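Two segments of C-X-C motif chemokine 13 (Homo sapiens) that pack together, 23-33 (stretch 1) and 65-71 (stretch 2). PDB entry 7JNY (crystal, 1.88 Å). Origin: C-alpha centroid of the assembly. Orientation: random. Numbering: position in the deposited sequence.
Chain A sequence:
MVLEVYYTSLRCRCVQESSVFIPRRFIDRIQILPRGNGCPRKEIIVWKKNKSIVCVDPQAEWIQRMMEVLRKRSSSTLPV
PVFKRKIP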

# COMPACT_ATOMS: atom_id res chain seq x y z
N PRO A 23 4.24 -5.33 10.06
CA PRO A 23 4.15 -4.30 11.10
C PRO A 23 4.55 -2.94 10.55
O PRO A 23 5.52 -2.82 9.80
CB PRO A 23 5.13 -4.78 12.17
CG PRO A 23 5.32 -6.23 11.94
CD PRO A 23 5.02 -6.51 10.49
N ARG A 24 3.82 -1.90 10.95
CA ARG A 24 4.08 -0.58 10.39
C ARG A 24 5.53 -0.15 10.58
O ARG A 24 6.07 0.55 9.73
CB ARG A 24 3.13 0.45 11.00
CG ARG A 24 2.99 1.67 10.12
CD ARG A 24 2.67 2.91 10.93
NE ARG A 24 3.64 3.13 12.01
CZ ARG A 24 4.92 3.43 11.83
NH1 ARG A 24 5.44 3.58 10.61
NH2 ARG A 24 5.70 3.59 12.89
N ARG A 25 6.16 -0.57 11.68
CA ARG A 25 7.53 -0.14 11.96
C ARG A 25 8.52 -0.63 10.91
O ARG A 25 9.64 -0.12 10.85
CB ARG A 25 7.97 -0.63 13.35
CG ARG A 25 7.92 -2.14 13.58
CD ARG A 25 8.93 -2.60 14.65
NE ARG A 25 8.50 -2.22 15.99
CZ ARG A 25 8.96 -1.16 16.65
NH1 ARG A 25 10.01 -0.48 16.23
NH2 ARG A 25 8.34 -0.77 17.77
N PHE A 26 8.15 -1.63 10.10
CA PHE A 26 9.07 -2.16 9.10
C PHE A 26 8.84 -1.57 7.72
O PHE A 26 9.50 -1.98 6.76
CB PHE A 26 8.97 -3.69 9.03
CG PHE A 26 9.41 -4.37 10.27
CD1 PHE A 26 10.68 -4.14 10.78
CD2 PHE A 26 8.58 -5.24 10.95
CE1 PHE A 26 11.11 -4.73 11.93
CE2 PHE A 26 9.01 -5.86 12.12
CZ PHE A 26 10.28 -5.60 12.60
N ILE A 27 7.94 -0.61 7.59
CA ILE A 27 7.50 -0.10 6.31
C ILE A 27 8.18 1.24 6.05
O ILE A 27 8.05 2.18 6.84
CB ILE A 27 5.96 0.00 6.27
CG1 ILE A 27 5.35 -1.39 6.33
CG2 ILE A 27 5.53 0.70 5.01
CD1 ILE A 27 3.84 -1.44 6.50
N ASP A 28 8.93 1.31 4.95
CA ASP A 28 9.53 2.56 4.51
C ASP A 28 8.61 3.31 3.56
O ASP A 28 8.50 4.53 3.63
CB ASP A 28 10.84 2.33 3.77
CG ASP A 28 12.01 2.14 4.70
OD1 ASP A 28 11.96 2.62 5.84
OD2 ASP A 28 13.00 1.53 4.27
N ARG A 29 7.98 2.60 2.63
CA ARG A 29 7.08 3.23 1.68
C ARG A 29 5.92 2.29 1.41
O ARG A 29 6.11 1.07 1.37
CB ARG A 29 7.69 3.50 0.32
CG ARG A 29 8.86 4.41 0.18
CD ARG A 29 8.91 4.74 -1.32
NE ARG A 29 9.86 3.87 -2.01
CZ ARG A 29 10.08 3.89 -3.32
NH1 ARG A 29 9.42 4.69 -4.13
NH2 ARG A 29 11.00 3.07 -3.82
N ILE A 30 4.77 2.88 1.08
CA ILE A 30 3.65 2.11 0.53
C ILE A 30 3.22 2.76 -0.78
O ILE A 30 2.99 3.97 -0.83
CB ILE A 30 2.46 2.08 1.50
CG1 ILE A 30 2.81 1.31 2.77
CG2 ILE A 30 1.26 1.46 0.82
CD1 ILE A 30 1.95 1.73 3.93
N GLN A 31 3.08 1.96 -1.83
CA GLN A 31 2.72 2.47 -3.15
C GLN A 31 1.36 1.93 -3.51
O GLN A 31 1.16 0.70 -3.50
CB GLN A 31 3.73 2.04 -4.20
CG GLN A 31 5.12 2.57 -3.95
CD GLN A 31 6.07 2.11 -5.02
OE1 GLN A 31 6.03 0.95 -5.43
NE2 GLN A 31 6.95 3.00 -5.46
N ILE A 32 0.43 2.81 -3.81
CA ILE A 32 -0.92 2.40 -4.18
C ILE A 32 -1.11 2.73 -5.65
O ILE A 32 -0.91 3.88 -6.06
CB ILE A 32 -1.98 3.09 -3.32
CG1 ILE A 32 -1.76 2.70 -1.86
CG2 ILE A 32 -3.37 2.67 -3.72
CD1 ILE A 32 -2.81 3.22 -0.98
N LEU A 33 -1.51 1.72 -6.42
CA LEU A 33 -1.85 1.91 -7.83
C LEU A 33 -3.31 1.57 -8.02
O LEU A 33 -3.66 0.38 -8.16
CB LEU A 33 -0.95 1.04 -8.69
CG LEU A 33 0.53 1.36 -8.49
CD1 LEU A 33 1.14 0.28 -7.65
CD2 LEU A 33 1.24 1.50 -9.82
N ARG A 65 -7.17 -1.49 7.64
CA ARG A 65 -7.10 -0.76 8.91
C ARG A 65 -5.97 0.24 8.87
O ARG A 65 -6.13 1.40 9.27
CB ARG A 65 -6.93 -1.75 10.04
CG ARG A 65 -8.10 -2.71 10.11
CD ARG A 65 -8.12 -3.46 11.39
NE ARG A 65 -8.57 -2.53 12.41
CZ ARG A 65 -9.40 -2.84 13.39
NH1 ARG A 65 -9.85 -4.08 13.55
NH2 ARG A 65 -9.81 -1.89 14.22
N MET A 66 -4.80 -0.18 8.37
CA MET A 66 -3.69 0.76 8.23
C MET A 66 -4.05 1.95 7.38
O MET A 66 -3.73 3.10 7.71
CB MET A 66 -2.46 0.09 7.63
CG MET A 66 -1.25 1.01 7.65
SD MET A 66 0.31 0.26 7.13
CE MET A 66 -0.12 -0.31 5.50
N MET A 67 -4.65 1.70 6.22
CA MET A 67 -5.00 2.81 5.35
C MET A 67 -5.95 3.79 6.03
O MET A 67 -5.91 4.99 5.73
CB MET A 67 -5.58 2.28 4.04
CG MET A 67 -4.56 1.52 3.23
SD MET A 67 -3.15 2.60 2.84
CE MET A 67 -3.99 3.76 1.76
N GLU A 68 -6.79 3.32 6.95
CA GLU A 68 -7.65 4.25 7.66
C GLU A 68 -6.83 5.14 8.58
O GLU A 68 -7.10 6.34 8.70
CB GLU A 68 -8.74 3.53 8.45
CG GLU A 68 -9.74 2.76 7.65
CD GLU A 68 -10.68 2.02 8.56
OE1 GLU A 68 -11.17 2.66 9.53
OE2 GLU A 68 -10.92 0.82 8.35
N VAL A 69 -5.82 4.57 9.22
CA VAL A 69 -4.93 5.41 10.02
C VAL A 69 -4.27 6.45 9.14
O VAL A 69 -4.23 7.64 9.48
CB VAL A 69 -3.88 4.55 10.76
CG1 VAL A 69 -2.95 5.46 11.56
CG2 VAL A 69 -4.55 3.56 11.69
N LEU A 70 -3.77 6.03 7.98
CA LEU A 70 -3.08 6.97 7.10
C LEU A 70 -4.03 8.06 6.62
O LEU A 70 -3.64 9.22 6.50
CB LEU A 70 -2.48 6.25 5.92
CG LEU A 70 -1.41 5.23 6.27
CD1 LEU A 70 -0.71 4.82 4.98
CD2 LEU A 70 -0.40 5.73 7.24
N ARG A 71 -5.27 7.69 6.28
CA ARG A 71 -6.23 8.70 5.85
C ARG A 71 -6.46 9.71 6.97
O ARG A 71 -6.39 10.92 6.73
CB ARG A 71 -7.54 8.05 5.42
CG ARG A 71 -7.49 7.43 4.06
CD ARG A 71 -8.85 6.93 3.61
NE ARG A 71 -8.62 5.77 2.76
CZ ARG A 71 -8.98 4.53 3.07
NH1 ARG A 71 -9.68 4.27 4.17
NH2 ARG A 71 -8.61 3.53 2.27

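The centre of this contact is apolar, and no hydrogen bond crosses between the two stretches. Met 66 lies at its heart. Its side chain extends from the helix with chi1 and chi2 both t, then turns at chi3 (p). The terminal methyl CE of Met 66 thereby comes within 3.3 Å of CD1 of Ile 30. The sulfur also takes part: SD of Met 66 is 4.0 Å from CD1 of Ile 27. Met 66 thus touches Ile 27 and Ile 30.

Ile 30 also meets the next turn of the helix, with its CD1 4.2 Å from CD1 of Leu 70. Met 66 and Leu 70 are four residues apart and point toward the strand together. The helix bond from Leu 70 N to Met 66 O, 2.9 Å, links their backbones.

Ile 32 continues the apolar row along the strand. Its CD1 is 3.0 Å from CE of Met 67, a very tight approach for two methyl groups. The CA-to-CB bond of Met 67 points sideways, but three m torsions bring the end of its side chain nearer the strand. Alternation along the strand leaves Gln 31 out of reach.

At the exposed edge, Arg 24 contributes aliphatic carbon: its CG is 4.3 Å from SD of Met 66. Its guanidinium group makes no polar contact with the helix.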